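Local coordinates for putative iron-uptake ABC transport system,periplasmic iron-binding protein (Campylobacter jejuni, PDB 3E13), which binds ferric iron in the periplasm and probably delivers it to an ABC transporter for uptake into the cell, at residues 10-14 and 266-272; 55-61 and 234-240; 201-205 and 216-221; 258-264 and 275-281. One frame throughout, in Å; residues are numbered along the deposited sequence.

Contacts 1 and 2 lie deep in the chain, whereas contacts 3 and 4 are partly buried and sit further from its centre. Contact 1 is mainly ionic and backs the iron site; contact 2 is an antiparallel strand pair, held by backbone bonds and isoleucines, that ends in a polar cluster. The two touch where Arg10 meets Ser236 and Ile57. Contact 3 packs the helix that carries two iron-binding tyrosines against a helix end and a strand, with water at its polar edge. Contact 4 shares helix 260-268 with contact 1, but there side chains on both sides grip backbone groups of the other. Contacts 2 and 3 reach the same mixed sheet without touching.

Contact 1: residues 10-14 and 266-272; sequences RHYNA and LTDSNYE. With FE (Fe (III) ion), chain B.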
loop_
_atom_site.group_PDB
_atom_site.type_symbol
_atom_site.label_atom_id
_atom_site.label_comp_id
_atom_site.label_asym_id
_atom_site.label_seq_id
_atom_site.Cartn_x
_atom_site.Cartn_y
_atom_site.Cartn_z
ATOM N N ARG A 10 3.041 8.086 2.846
ATOM C CA ARG A 10 2.270 8.234 1.613
ATOM C C ARG A 10 3.078 9.120 0.637
ATOM O O ARG A 10 4.115 9.710 1.015
ATOM C CB ARG A 10 0.867 8.769 1.895
ATOM C CG ARG A 10 -0.041 7.697 2.438
ATOM C CD ARG A 10 -1.432 8.181 2.791
ATOM N NE ARG A 10 -2.166 8.763 1.672
ATOM C CZ ARG A 10 -3.017 8.061 0.847
ATOM N NH1 ARG A 10 -3.230 6.752 0.996
ATOM N NH2 ARG A 10 -3.668 8.731 -0.112
ATOM N N HIS A 11 2.681 9.162 -0.621
ATOM C CA HIS A 11 3.489 9.787 -1.652
ATOM C C HIS A 11 2.603 10.221 -2.821
ATOM O O HIS A 11 2.868 9.881 -3.991
ATOM C CB HIS A 11 4.591 8.787 -2.078
ATOM C CG HIS A 11 4.118 7.358 -2.097
ATOM N ND1 HIS A 11 4.255 6.512 -1.016
ATOM C CD2 HIS A 11 3.466 6.642 -3.055
ATOM C CE1 HIS A 11 3.701 5.336 -1.315
ATOM N NE2 HIS A 11 3.238 5.388 -2.557
ATOM N N TYR A 12 1.555 10.972 -2.467
ATOM C CA TYR A 12 0.475 11.305 -3.390
ATOM C C TYR A 12 0.117 12.775 -3.362
ATOM O O TYR A 12 0.003 13.390 -2.295
ATOM C CB TYR A 12 -0.774 10.505 -3.036
ATOM C CG TYR A 12 -0.508 9.026 -2.877
ATOM C CD1 TYR A 12 -0.629 8.409 -1.626
ATOM C CD2 TYR A 12 -0.030 8.265 -3.916
ATOM C CE1 TYR A 12 -0.363 7.082 -1.435
ATOM C CE2 TYR A 12 0.249 6.940 -3.730
ATOM C CZ TYR A 12 0.077 6.329 -2.523
ATOM O OH TYR A 12 0.397 4.989 -2.434
ATOM N N ASN A 13 -0.080 13.326 -4.549
ATOM C CA ASN A 13 -0.546 14.695 -4.679
ATOM C C ASN A 13 -1.910 14.918 -4.088
ATOM O O ASN A 13 -2.202 15.978 -3.558
ATOM C CB ASN A 13 -0.563 15.075 -6.142
ATOM C CG ASN A 13 0.627 15.823 -6.524
ATOM O OD1 ASN A 13 1.733 15.561 -6.008
ATOM N ND2 ASN A 13 0.439 16.821 -7.371
ATOM N N ALA A 14 -2.774 13.906 -4.133
ATOM C CA ALA A 14 -4.109 14.035 -3.568
ATOM C C ALA A 14 -4.128 14.386 -2.098
ATOM O O ALA A 14 -5.031 15.054 -1.595
ATOM C CB ALA A 14 -4.937 12.749 -3.799
ATOM N N LEU A 266 -10.298 10.135 -1.891
ATOM C CA LEU A 266 -9.319 9.046 -1.957
ATOM C C LEU A 266 -9.615 8.092 -3.107
ATOM O O LEU A 266 -8.682 7.591 -3.726
ATOM C CB LEU A 266 -9.251 8.334 -0.630
ATOM C CG LEU A 266 -8.534 9.127 0.501
ATOM C CD1 LEU A 266 -8.908 8.607 1.868
ATOM C CD2 LEU A 266 -7.056 9.120 0.308
ATOM N N THR A 267 -10.898 7.849 -3.423
ATOM C CA THR A 267 -11.189 7.021 -4.590
ATOM C C THR A 267 -11.257 7.826 -5.905
ATOM O O THR A 267 -10.794 7.355 -6.948
ATOM C CB THR A 267 -12.427 6.135 -4.328
ATOM O OG1 THR A 267 -12.566 5.167 -5.367
ATOM C CG2 THR A 267 -13.743 6.909 -4.328
ATOM N N ASP A 268 -11.777 9.047 -5.849
ATOM C CA ASP A 268 -11.931 9.856 -7.046
ATOM C C ASP A 268 -10.624 10.452 -7.590
ATOM O O ASP A 268 -10.465 10.587 -8.826
ATOM C CB ASP A 268 -12.928 10.967 -6.839
ATOM C CG ASP A 268 -14.365 10.486 -6.891
ATOM O OD1 ASP A 268 -14.708 9.248 -6.922
ATOM O OD2 ASP A 268 -15.259 11.351 -6.833
ATOM N N SER A 269 -9.755 10.855 -6.676
ATOM C CA SER A 269 -8.527 11.536 -7.008
ATOM C C SER A 269 -7.268 10.672 -6.848
ATOM O O SER A 269 -6.282 10.953 -7.515
ATOM C CB SER A 269 -8.388 12.833 -6.194
ATOM O OG SER A 269 -9.430 13.744 -6.596
ATOM N N ASN A 270 -7.322 9.644 -6.011
ATOM C CA ASN A 270 -6.188 8.737 -5.832
ATOM C C ASN A 270 -6.429 7.304 -6.238
ATOM O O ASN A 270 -5.502 6.505 -6.187
ATOM C CB ASN A 270 -5.596 8.814 -4.407
ATOM C CG ASN A 270 -4.088 8.653 -4.413
ATOM O OD1 ASN A 270 -3.406 9.349 -5.188
ATOM N ND2 ASN A 270 -3.571 7.748 -3.586
ATOM N N TYR A 271 -7.652 6.975 -6.669
ATOM C CA TYR A 271 -7.991 5.691 -7.232
ATOM C C TYR A 271 -7.828 4.504 -6.302
ATOM O O TYR A 271 -7.734 3.391 -6.765
ATOM C CB TYR A 271 -7.268 5.516 -8.594
ATOM C CG TYR A 271 -7.597 6.743 -9.444
ATOM C CD1 TYR A 271 -8.858 6.902 -10.005
ATOM C CD2 TYR A 271 -6.718 7.809 -9.526
ATOM C CE1 TYR A 271 -9.171 8.044 -10.682
ATOM C CE2 TYR A 271 -7.018 8.932 -10.225
ATOM C CZ TYR A 271 -8.255 9.048 -10.803
ATOM O OH TYR A 271 -8.616 10.209 -11.475
ATOM N N GLU A 272 -7.898 4.783 -5.005
ATOM C CA GLU A 272 -7.848 3.737 -3.985
ATOM C C GLU A 272 -9.248 3.266 -3.679
ATOM O O GLU A 272 -10.232 3.868 -4.133
ATOM C CB GLU A 272 -7.157 4.224 -2.729
ATOM C CG GLU A 272 -5.700 4.642 -2.946
ATOM C CD GLU A 272 -5.074 5.260 -1.717
ATOM O OE1 GLU A 272 -5.127 6.500 -1.597
ATOM O OE2 GLU A 272 -4.540 4.491 -0.897
HETATM FE FE FE B . 1.784 3.881 -3.227
HETATM O O HOH W 1 -2.626 11.713 -5.923
#
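Arg10 and Glu272 form a buried salt bridge behind the iron site, joining the loop after strand 3-8 to the turn that leaves helix 260-268. The guanidinium meets the carboxylate end-on, their planes only 19° apart. NH1 of Arg10 reaches both oxygens, at 3.2 Å from Glu272 OE1 and OE2 alike, while Arg10 NH2 lies 3.1 Å from OE1; all three bonds use syn lone pairs. Glu272 OE1 takes a further bond from Asn270 ND2 (2.8 Å), which arrives from above the carboxylate plane. Glutamate suits this place because its two oxygens can satisfy several donors: OE2 also meets Thr100 and Arg102.

Asn270 has a second task. Its ND2 sits over the centre of one face of the Tyr12 ring, 3.4 Å from CG of Tyr12, with amide and ring planes 66° apart; His11 lies over the opposite face, toward its rim. The other end of the amide, OD1, accepts from a water that in turn accepts from Ala14 N. Tyr12 OH binds the iron at 1.9 Å and His11 NE2 at 2.2 Å, and Tyr143, Tyr199 and Tyr200 complete the site. Arg102 also bonds Tyr12 OH; the iron, with Arg102 nearby, would probably favour the phenolate form.

Around this contact, Asp15 pairs with Arg10 NE, strand 97-109 supplies Thr100 and Arg102, and helix 198-205 packs against Asn270, Tyr271 and Glu272.

Contact 2: residues 55-61 and 234-240; sequences IFITADI and NISGIAM
Ile238 fits its CD1 methyl between Ile55 and Ile57 on one face of antiparallel strands 55-58 and 233-241. With CG1 anti to the backbone N (chi1 -169°), its chain runs out beside Ile57, CD1 lying 3.9 Å from CG1 of Ile57 and 3.8 Å from CG2 of Ile55. Branched isoleucines suit this place: Ile57 sets CG1 by Ile238 CD1 while its CG2 reaches Gly237 O at 3.4 Å. On the other face Gly237 and Ala239 keep the surface low beside Thr58 and Phe56, whose ring rim Thr58 CG2 covers; the missing side chain of Gly237 leaves room for Ile235 CD1, which also meets Ile61 CD1.

Phe56 with Ala239 and Thr58 with Gly237 are hydrogen-bonded pairs, and Thr58 O also accepts from Ser236 OG (2.7 Å).

Past the end of strand 55-58, Asn234 fits against the start of helix 61-69. Its OD1 receives Ile61 N at 2.9 Å on a lone pair, and its ND2 gives a nearly straight bond (174°) to the anti lone pair of Asp60 OD2. Asp60, the N-cap, turns OD1 to Asn63 N, while Thr146 also bonds OD2. Directed bonds thus satisfy the buried carboxylate and amide, consistent with a well-defined corner near the iron.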
loop_
_atom_site.group_PDB
_atom_site.type_symbol
_atom_site.label_atom_id
_atom_site.label_comp_id
_atom_site.label_asym_id
_atom_site.label_seq_id
_atom_site.Cartn_x
_atom_site.Cartn_y
_atom_site.Cartn_z
ATOM N N ILE A 55 1.229 12.333 14.338
ATOM C CA ILE A 55 0.560 11.369 13.463
ATOM C C ILE A 55 1.626 10.680 12.604
ATOM O O ILE A 55 2.550 11.333 12.080
ATOM C CB ILE A 55 -0.499 12.097 12.564
ATOM C CG1 ILE A 55 -1.708 12.572 13.383
ATOM C CG2 ILE A 55 -0.864 11.263 11.343
ATOM C CD1 ILE A 55 -2.694 11.494 13.719
ATOM N N PHE A 56 1.417 9.371 12.421
ATOM C CA PHE A 56 2.178 8.559 11.489
ATOM C C PHE A 56 1.182 8.022 10.463
ATOM O O PHE A 56 0.231 7.369 10.814
ATOM C CB PHE A 56 2.910 7.414 12.243
ATOM C CG PHE A 56 3.814 6.541 11.367
ATOM C CD1 PHE A 56 4.620 7.109 10.364
ATOM C CD2 PHE A 56 3.881 5.155 11.552
ATOM C CE1 PHE A 56 5.424 6.335 9.548
ATOM C CE2 PHE A 56 4.729 4.378 10.778
ATOM C CZ PHE A 56 5.516 4.965 9.779
ATOM N N ILE A 57 1.397 8.329 9.198
ATOM C CA ILE A 57 0.590 7.795 8.097
ATOM C C ILE A 57 1.472 6.910 7.209
ATOM O O ILE A 57 2.617 7.279 6.885
ATOM C CB ILE A 57 -0.019 8.925 7.207
ATOM C CG1 ILE A 57 -0.658 9.979 8.030
ATOM C CG2 ILE A 57 -1.086 8.295 6.270
ATOM C CD1 ILE A 57 -1.268 11.145 7.184
ATOM N N THR A 58 0.966 5.729 6.852
ATOM C CA THR A 58 1.697 4.792 5.970
ATOM C C THR A 58 0.847 4.432 4.782
ATOM O O THR A 58 -0.363 4.734 4.725
ATOM C CB THR A 58 2.021 3.475 6.669
ATOM O OG1 THR A 58 0.793 2.754 6.831
ATOM C CG2 THR A 58 2.673 3.670 8.033
ATOM N N ALA A 59 1.491 3.769 3.831
ATOM C CA ALA A 59 0.821 3.163 2.717
ATOM C C ALA A 59 0.911 1.631 2.841
ATOM O O ALA A 59 0.954 0.903 1.853
ATOM C CB ALA A 59 1.469 3.662 1.426
ATOM N N ASP A 60 0.958 1.160 4.075
ATOM C CA ASP A 60 1.277 -0.242 4.358
ATOM C C ASP A 60 0.905 -0.658 5.761
ATOM O O ASP A 60 1.208 0.039 6.752
ATOM C CB ASP A 60 2.767 -0.463 4.118
ATOM C CG ASP A 60 3.214 -1.806 4.499
ATOM O OD1 ASP A 60 4.133 -1.930 5.399
ATOM O OD2 ASP A 60 2.759 -2.818 3.927
ATOM N N ILE A 61 0.286 -1.819 5.876
ATOM C CA ILE A 61 -0.043 -2.378 7.202
ATOM C C ILE A 61 1.216 -2.636 8.033
ATOM O O ILE A 61 1.241 -2.308 9.219
ATOM C CB ILE A 61 -0.910 -3.686 7.135
ATOM C CG1 ILE A 61 -1.193 -4.247 8.547
ATOM C CG2 ILE A 61 -0.267 -4.782 6.240
ATOM C CD1 ILE A 61 -1.849 -3.295 9.526
ATOM N N ASN A 234 -3.683 -4.734 0.804
ATOM C CA ASN A 234 -2.912 -4.001 1.791
ATOM C C ASN A 234 -3.690 -2.720 2.072
ATOM O O ASN A 234 -4.668 -2.396 1.357
ATOM C CB ASN A 234 -1.496 -3.718 1.237
ATOM C CG ASN A 234 -0.470 -3.361 2.316
ATOM O OD1 ASN A 234 -0.790 -3.111 3.490
ATOM N ND2 ASN A 234 0.806 -3.357 1.919
ATOM N N ILE A 235 -3.372 -2.040 3.166
ATOM C CA ILE A 235 -4.004 -0.774 3.510
ATOM C C ILE A 235 -3.022 0.362 3.534
ATOM O O ILE A 235 -1.855 0.145 3.770
ATOM C CB ILE A 235 -4.726 -0.875 4.898
ATOM C CG1 ILE A 235 -3.723 -1.225 6.050
ATOM C CG2 ILE A 235 -5.900 -1.865 4.759
ATOM C CD1 ILE A 235 -4.217 -0.905 7.453
ATOM N N SER A 236 -3.527 1.574 3.340
ATOM C CA SER A 236 -2.866 2.755 3.807
ATOM C C SER A 236 -3.578 3.013 5.155
ATOM O O SER A 236 -4.784 2.735 5.333
ATOM C CB SER A 236 -3.022 3.923 2.857
ATOM O OG SER A 236 -2.649 5.150 3.427
ATOM N N GLY A 237 -2.845 3.517 6.124
ATOM C CA GLY A 237 -3.432 3.720 7.421
ATOM C C GLY A 237 -2.737 4.738 8.260
ATOM O O GLY A 237 -1.789 5.380 7.828
ATOM N N ILE A 238 -3.233 4.887 9.484
ATOM C CA ILE A 238 -2.896 6.075 10.269
ATOM C C ILE A 238 -2.921 5.742 11.753
ATOM O O ILE A 238 -3.642 4.863 12.207
ATOM C CB ILE A 238 -3.876 7.264 9.951
ATOM C CG1 ILE A 238 -3.415 8.604 10.547
ATOM C CG2 ILE A 238 -5.286 6.938 10.405
ATOM C CD1 ILE A 238 -4.060 9.813 9.952
ATOM N N ALA A 239 -2.046 6.414 12.485
ATOM C CA ALA A 239 -1.868 6.235 13.919
ATOM C C ALA A 239 -1.462 7.558 14.581
ATOM O O ALA A 239 -0.803 8.398 13.936
ATOM C CB ALA A 239 -0.730 5.254 14.196
ATOM N N MET A 240 -1.869 7.727 15.840
ATOM C CA MET A 240 -1.331 8.751 16.724
ATOM C C MET A 240 -0.050 8.262 17.358
ATOM O O MET A 240 0.019 7.159 17.814
ATOM C CB MET A 240 -2.357 9.095 17.792
ATOM C CG MET A 240 -1.950 10.373 18.597
ATOM S SD MET A 240 -3.162 10.856 19.806
ATOM C CE MET A 240 -3.021 9.682 20.888
#

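Contact 3: residues 201-205 and 216-221; sequences IGLLK and GNSLGI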
loop_
_atom_site.group_PDB
_atom_site.type_symbol
_atom_site.label_atom_id
_atom_site.label_comp_id
_atom_site.label_asym_id
_atom_site.label_seq_id
_atom_site.Cartn_x
_atom_site.Cartn_y
_atom_site.Cartn_z
ATOM N N ILE A 201 -2.668 2.346 -11.615
ATOM C CA ILE A 201 -3.240 2.277 -12.964
ATOM C C ILE A 201 -4.225 3.430 -13.148
ATOM O O ILE A 201 -4.234 4.087 -14.183
ATOM C CB ILE A 201 -3.924 0.896 -13.247
ATOM C CG1 ILE A 201 -2.872 -0.198 -13.140
ATOM C CG2 ILE A 201 -4.658 0.910 -14.588
ATOM C CD1 ILE A 201 -3.415 -1.583 -13.210
ATOM N N GLY A 202 -5.028 3.712 -12.123
ATOM C CA GLY A 202 -5.871 4.878 -12.158
ATOM C C GLY A 202 -5.188 6.208 -12.190
ATOM O O GLY A 202 -5.609 7.105 -12.912
ATOM N N LEU A 203 -4.125 6.354 -11.398
ATOM C CA LEU A 203 -3.392 7.598 -11.360
ATOM C C LEU A 203 -2.805 7.865 -12.744
ATOM O O LEU A 203 -2.832 8.991 -13.234
ATOM C CB LEU A 203 -2.259 7.547 -10.326
ATOM C CG LEU A 203 -2.695 7.783 -8.890
ATOM C CD1 LEU A 203 -1.578 7.466 -7.908
ATOM C CD2 LEU A 203 -3.191 9.157 -8.692
ATOM N N LEU A 204 -2.241 6.837 -13.345
ATOM C CA LEU A 204 -1.622 6.980 -14.653
ATOM C C LEU A 204 -2.646 7.351 -15.709
ATOM O O LEU A 204 -2.450 8.262 -16.498
ATOM C CB LEU A 204 -0.830 5.719 -15.027
ATOM C CG LEU A 204 0.430 5.406 -14.213
ATOM C CD1 LEU A 204 0.867 3.973 -14.443
ATOM C CD2 LEU A 204 1.537 6.388 -14.568
ATOM N N LYS A 205 -3.739 6.572 -15.792
ATOM C CA LYS A 205 -4.774 6.843 -16.787
ATOM C C LYS A 205 -5.410 8.216 -16.737
ATOM O O LYS A 205 -5.897 8.699 -17.745
ATOM C CB LYS A 205 -5.874 5.772 -16.705
ATOM C CG LYS A 205 -5.484 4.417 -17.156
ATOM C CD LYS A 205 -6.586 3.386 -16.901
ATOM C CE LYS A 205 -7.761 3.519 -17.826
ATOM N NZ LYS A 205 -7.374 3.225 -19.244
ATOM N N GLY A 216 -0.646 4.144 -18.639
ATOM C CA GLY A 216 -1.762 3.578 -17.908
ATOM C C GLY A 216 -2.766 2.919 -18.829
ATOM O O GLY A 216 -3.335 1.858 -18.507
ATOM N N ASN A 217 -2.904 3.479 -20.016
ATOM C CA ASN A 217 -3.918 2.981 -20.965
ATOM C C ASN A 217 -3.526 1.609 -21.559
ATOM O O ASN A 217 -4.415 0.868 -22.042
ATOM C CB ASN A 217 -4.198 3.971 -22.093
ATOM C CG ASN A 217 -5.161 5.103 -21.697
ATOM O OD1 ASN A 217 -5.739 5.099 -20.625
ATOM N ND2 ASN A 217 -5.289 6.114 -22.588
ATOM N N SER A 218 -2.246 1.244 -21.495
ATOM C CA SER A 218 -1.757 -0.014 -21.986
ATOM C C SER A 218 -1.929 -1.182 -21.025
ATOM O O SER A 218 -1.677 -2.307 -21.400
ATOM C CB SER A 218 -0.284 0.137 -22.378
ATOM O OG SER A 218 0.582 0.102 -21.229
ATOM N N LEU A 219 -2.320 -0.903 -19.773
ATOM C CA LEU A 219 -2.319 -1.931 -18.716
ATOM C C LEU A 219 -3.602 -2.719 -18.586
ATOM O O LEU A 219 -4.676 -2.128 -18.433
ATOM C CB LEU A 219 -1.915 -1.337 -17.381
ATOM C CG LEU A 219 -0.594 -0.559 -17.420
ATOM C CD1 LEU A 219 -0.401 0.170 -16.056
ATOM C CD2 LEU A 219 0.561 -1.405 -17.718
ATOM N N GLY A 220 -3.478 -4.049 -18.645
ATOM C CA GLY A 220 -4.499 -4.961 -18.172
ATOM C C GLY A 220 -4.164 -5.523 -16.779
ATOM O O GLY A 220 -3.007 -5.625 -16.419
ATOM N N ILE A 221 -5.186 -5.923 -16.033
ATOM C CA ILE A 221 -5.002 -6.411 -14.670
ATOM C C ILE A 221 -5.283 -7.897 -14.611
ATOM O O ILE A 221 -6.362 -8.352 -15.022
ATOM C CB ILE A 221 -5.969 -5.707 -13.709
ATOM C CG1 ILE A 221 -5.690 -4.196 -13.711
ATOM C CG2 ILE A 221 -5.877 -6.367 -12.301
ATOM C CD1 ILE A 221 -6.669 -3.370 -12.784
HETATM O O HOH W 2 -7.133 7.277 -19.733
HETATM O O HOH W 3 -5.943 0.392 -18.564
#
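The end of helix 198-205, which follows strand 193-197, meets the end of helix 210-217 and the strand 219-222 that follows it. The closest backbone approach is between Lys205 and Gly216, whose CA atoms are 4.6 Å apart. Gly216 CA lies 3.7 Å from Leu204 CB; lacking a side chain, Gly216 lets the backbone of Leu204 and Lys205 come this close.

One turn before Lys205, Ile201 points toward the strand. Its chi1 of -61° places CG1 anti to the carbonyl carbon, and with the chain extended beyond, CD1 reaches CG1 of Ile221 at 3.5 Å. Leu219 CD1 meets CG1 of Ile201 (3.8 Å) and, more loosely, Leu204 CD1 (4.3 Å). Ile201 and Ile221 both touch Phe288 of helix 283-288, and Leu204 and Leu219 both touch Ala183 of helix 179-188, so apolar residues suit these inward positions.

Toward the partly exposed side the chemistry becomes polar. Lys205 lays its CG 3.5 Å from the carbonyl carbon of Gly216, then bends at chi3 and chi4 so that NZ bonds Asn217 OD1 at 2.8 Å, tilted 35° from the amide's carbonyl plane. One water links Lys205 O to Asn217 OD1, while another accepts from Lys205 NZ and donates to Gly216 O and Leu219 O. A long, flexible lysine serves well here: its methylene stem lies along the Gly216 backbone while its amine reaches polar atoms.

The same helix carries Tyr199 and Tyr200 of the iron site just before Ile201. Helices laid over a central sheet in this way are typical of the periplasmic binding protein fold.

Contact 4: residues 258-264 and 275-281; sequences LSPEIQK and IRNDVEL
Hydrogen bonds from side chains to backbone dominate between residues 258-264, which lead into helix 260-268, and the loop 275-281. Gln263 bends at chi2 (-86°), which brings OE1 to two successive amides: Ile275 N at 2.9 Å, in the carbonyl plane, and Arg276 N at 3.2 Å, above it. Glutamine suits this place because its NE2 can donate as well, to Met257 O and Ile99 O. Lys264 NZ reaches Glu280 O at 2.8 Å, shares a water with Leu281 O and has a salt bridge to Asp268.

Arg276 joins charge to a backbone bond. NH1 points almost straight (173°) at Leu258 O, 3.0 Å away and in the guanidinium plane. Side-on, NE and NH2 hold the two oxygens of Asp278 through syn lone pairs, which fixes the rotation of the flat group. Arg276 also makes a cation-pi contact with Phe84.

Apolar contacts fill the rest. Pro260 CG covers the rim of one guanidinium face. Leu258 CD1 meets Ile275 CB at 3.9 Å, while Val279 spreads its methyls over Gln263 CB and Lys264 CA.

Ser259 is the N-cap of helix 260-268, which strand 273-274 follows. Helix and loop are thus tied together at the periphery of the periplasmic binding protein fold.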
loop_
_atom_site.group_PDB
_atom_site.type_symbol
_atom_site.label_atom_id
_atom_site.label_comp_id
_atom_site.label_asym_id
_atom_site.label_seq_id
_atom_site.Cartn_x
_atom_site.Cartn_y
_atom_site.Cartn_z
ATOM N N LEU A 258 -11.643 9.580 7.613
ATOM C CA LEU A 258 -12.760 8.646 7.357
ATOM C C LEU A 258 -14.052 9.364 7.048
ATOM O O LEU A 258 -15.103 8.718 6.974
ATOM C CB LEU A 258 -12.919 7.642 8.525
ATOM C CG LEU A 258 -12.139 6.338 8.451
ATOM C CD1 LEU A 258 -12.638 5.445 7.334
ATOM C CD2 LEU A 258 -10.648 6.629 8.348
ATOM N N SER A 259 -14.009 10.687 6.909
ATOM C CA SER A 259 -15.239 11.447 6.592
ATOM C C SER A 259 -15.677 11.188 5.155
ATOM O O SER A 259 -14.898 10.789 4.325
ATOM C CB SER A 259 -15.012 12.932 6.834
ATOM O OG SER A 259 -14.094 13.515 5.951
ATOM N N PRO A 260 -16.970 11.364 4.877
ATOM C CA PRO A 260 -17.498 11.131 3.534
ATOM C C PRO A 260 -16.765 11.817 2.417
ATOM O O PRO A 260 -16.439 11.135 1.420
ATOM C CB PRO A 260 -18.944 11.618 3.659
ATOM C CG PRO A 260 -19.276 11.392 5.114
ATOM C CD PRO A 260 -18.009 11.709 5.865
ATOM N N GLU A 261 -16.460 13.110 2.568
ATOM C CA GLU A 261 -15.807 13.863 1.519
ATOM C C GLU A 261 -14.394 13.380 1.245
ATOM O O GLU A 261 -13.993 13.284 0.098
ATOM C CB GLU A 261 -15.814 15.394 1.771
ATOM C CG GLU A 261 -15.168 16.160 0.625
ATOM C CD GLU A 261 -15.262 17.672 0.683
ATOM O OE1 GLU A 261 -15.531 18.229 1.758
ATOM O OE2 GLU A 261 -15.090 18.289 -0.415
ATOM N N ILE A 262 -13.681 13.013 2.305
ATOM C CA ILE A 262 -12.291 12.655 2.154
ATOM C C ILE A 262 -12.169 11.232 1.588
ATOM O O ILE A 262 -11.307 10.970 0.737
ATOM C CB ILE A 262 -11.567 12.820 3.483
ATOM C CG1 ILE A 262 -11.668 14.268 3.948
ATOM C CG2 ILE A 262 -10.128 12.389 3.376
ATOM C CD1 ILE A 262 -11.067 15.324 2.935
ATOM N N GLN A 263 -13.042 10.329 2.029
ATOM C CA GLN A 263 -13.059 8.994 1.466
ATOM C C GLN A 263 -13.406 9.038 -0.011
ATOM O O GLN A 263 -12.860 8.289 -0.815
ATOM C CB GLN A 263 -14.000 8.095 2.253
ATOM C CG GLN A 263 -13.483 7.825 3.652
ATOM C CD GLN A 263 -12.548 6.664 3.674
ATOM O OE1 GLN A 263 -12.906 5.573 3.253
ATOM N NE2 GLN A 263 -11.322 6.905 4.097
ATOM N N LYS A 264 -14.313 9.950 -0.387
ATOM C CA LYS A 264 -14.621 10.139 -1.802
ATOM C C LYS A 264 -13.400 10.671 -2.606
ATOM O O LYS A 264 -13.135 10.199 -3.710
ATOM C CB LYS A 264 -15.861 11.024 -1.992
ATOM C CG LYS A 264 -16.368 10.974 -3.478
ATOM C CD LYS A 264 -16.479 9.557 -4.063
ATOM C CE LYS A 264 -17.484 9.447 -5.216
ATOM N NZ LYS A 264 -17.124 8.384 -6.150
ATOM N N ILE A 275 -12.443 2.787 2.682
ATOM C CA ILE A 275 -12.781 1.915 3.805
ATOM C C ILE A 275 -14.281 1.954 4.062
ATOM O O ILE A 275 -14.878 0.919 4.333
ATOM C CB ILE A 275 -12.001 2.340 5.046
ATOM C CG1 ILE A 275 -10.530 2.116 4.776
ATOM C CG2 ILE A 275 -12.482 1.605 6.306
ATOM C CD1 ILE A 275 -10.082 0.706 4.623
ATOM N N ARG A 276 -14.886 3.116 3.965
ATOM C CA ARG A 276 -16.315 3.223 4.248
ATOM C C ARG A 276 -17.092 2.454 3.223
ATOM O O ARG A 276 -16.770 2.490 2.018
ATOM C CB ARG A 276 -16.766 4.679 4.183
ATOM C CG ARG A 276 -16.241 5.620 5.186
ATOM C CD ARG A 276 -16.758 7.020 4.997
ATOM N NE ARG A 276 -18.209 7.101 5.277
ATOM C CZ ARG A 276 -18.779 7.780 6.279
ATOM N NH1 ARG A 276 -18.059 8.457 7.159
ATOM N NH2 ARG A 276 -20.122 7.770 6.371
ATOM N N ASN A 277 -18.200 1.841 3.692
ATOM C CA ASN A 277 -19.043 1.049 2.837
ATOM C C ASN A 277 -20.196 1.810 2.196
ATOM O O ASN A 277 -21.031 1.205 1.499
ATOM C CB ASN A 277 -19.565 -0.210 3.522
ATOM C CG ASN A 277 -20.596 0.061 4.625
ATOM O OD1 ASN A 277 -21.052 1.178 4.838
ATOM N ND2 ASN A 277 -20.956 -1.006 5.342
ATOM N N ASP A 278 -20.211 3.115 2.362
ATOM C CA ASP A 278 -21.232 3.993 1.783
ATOM C C ASP A 278 -20.672 5.057 0.807
ATOM O O ASP A 278 -21.320 6.055 0.499
ATOM C CB ASP A 278 -22.044 4.636 2.917
ATOM C CG ASP A 278 -21.237 5.585 3.742
ATOM O OD1 ASP A 278 -21.810 6.256 4.625
ATOM O OD2 ASP A 278 -20.013 5.715 3.527
ATOM N N VAL A 279 -19.463 4.817 0.309
ATOM C CA VAL A 279 -18.827 5.692 -0.644
ATOM C C VAL A 279 -18.663 4.943 -1.983
ATOM O O VAL A 279 -17.970 3.934 -2.056
ATOM C CB VAL A 279 -17.436 6.135 -0.133
ATOM C CG1 VAL A 279 -16.734 6.968 -1.186
ATOM C CG2 VAL A 279 -17.567 6.950 1.136
ATOM N N GLU A 280 -19.333 5.400 -3.005
ATOM C CA GLU A 280 -19.223 4.821 -4.347
ATOM C C GLU A 280 -17.805 4.907 -4.869
ATOM O O GLU A 280 -17.124 5.929 -4.726
ATOM C CB GLU A 280 -20.182 5.512 -5.311
ATOM C CG GLU A 280 -21.637 5.137 -5.052
ATOM C CD GLU A 280 -22.067 3.815 -5.655
ATOM O OE1 GLU A 280 -21.304 3.283 -6.512
ATOM O OE2 GLU A 280 -23.213 3.330 -5.331
ATOM N N LEU A 281 -17.379 3.842 -5.526
ATOM C CA LEU A 281 -16.097 3.832 -6.217
ATOM C C LEU A 281 -16.095 4.828 -7.366
ATOM O O LEU A 281 -17.103 5.089 -7.974
ATOM C CB LEU A 281 -15.748 2.430 -6.728
ATOM C CG LEU A 281 -15.719 1.310 -5.722
ATOM C CD1 LEU A 281 -15.373 0.006 -6.380
ATOM C CD2 LEU A 281 -14.797 1.622 -4.553
HETATM O O HOH W 4 -18.694 7.362 -8.267
#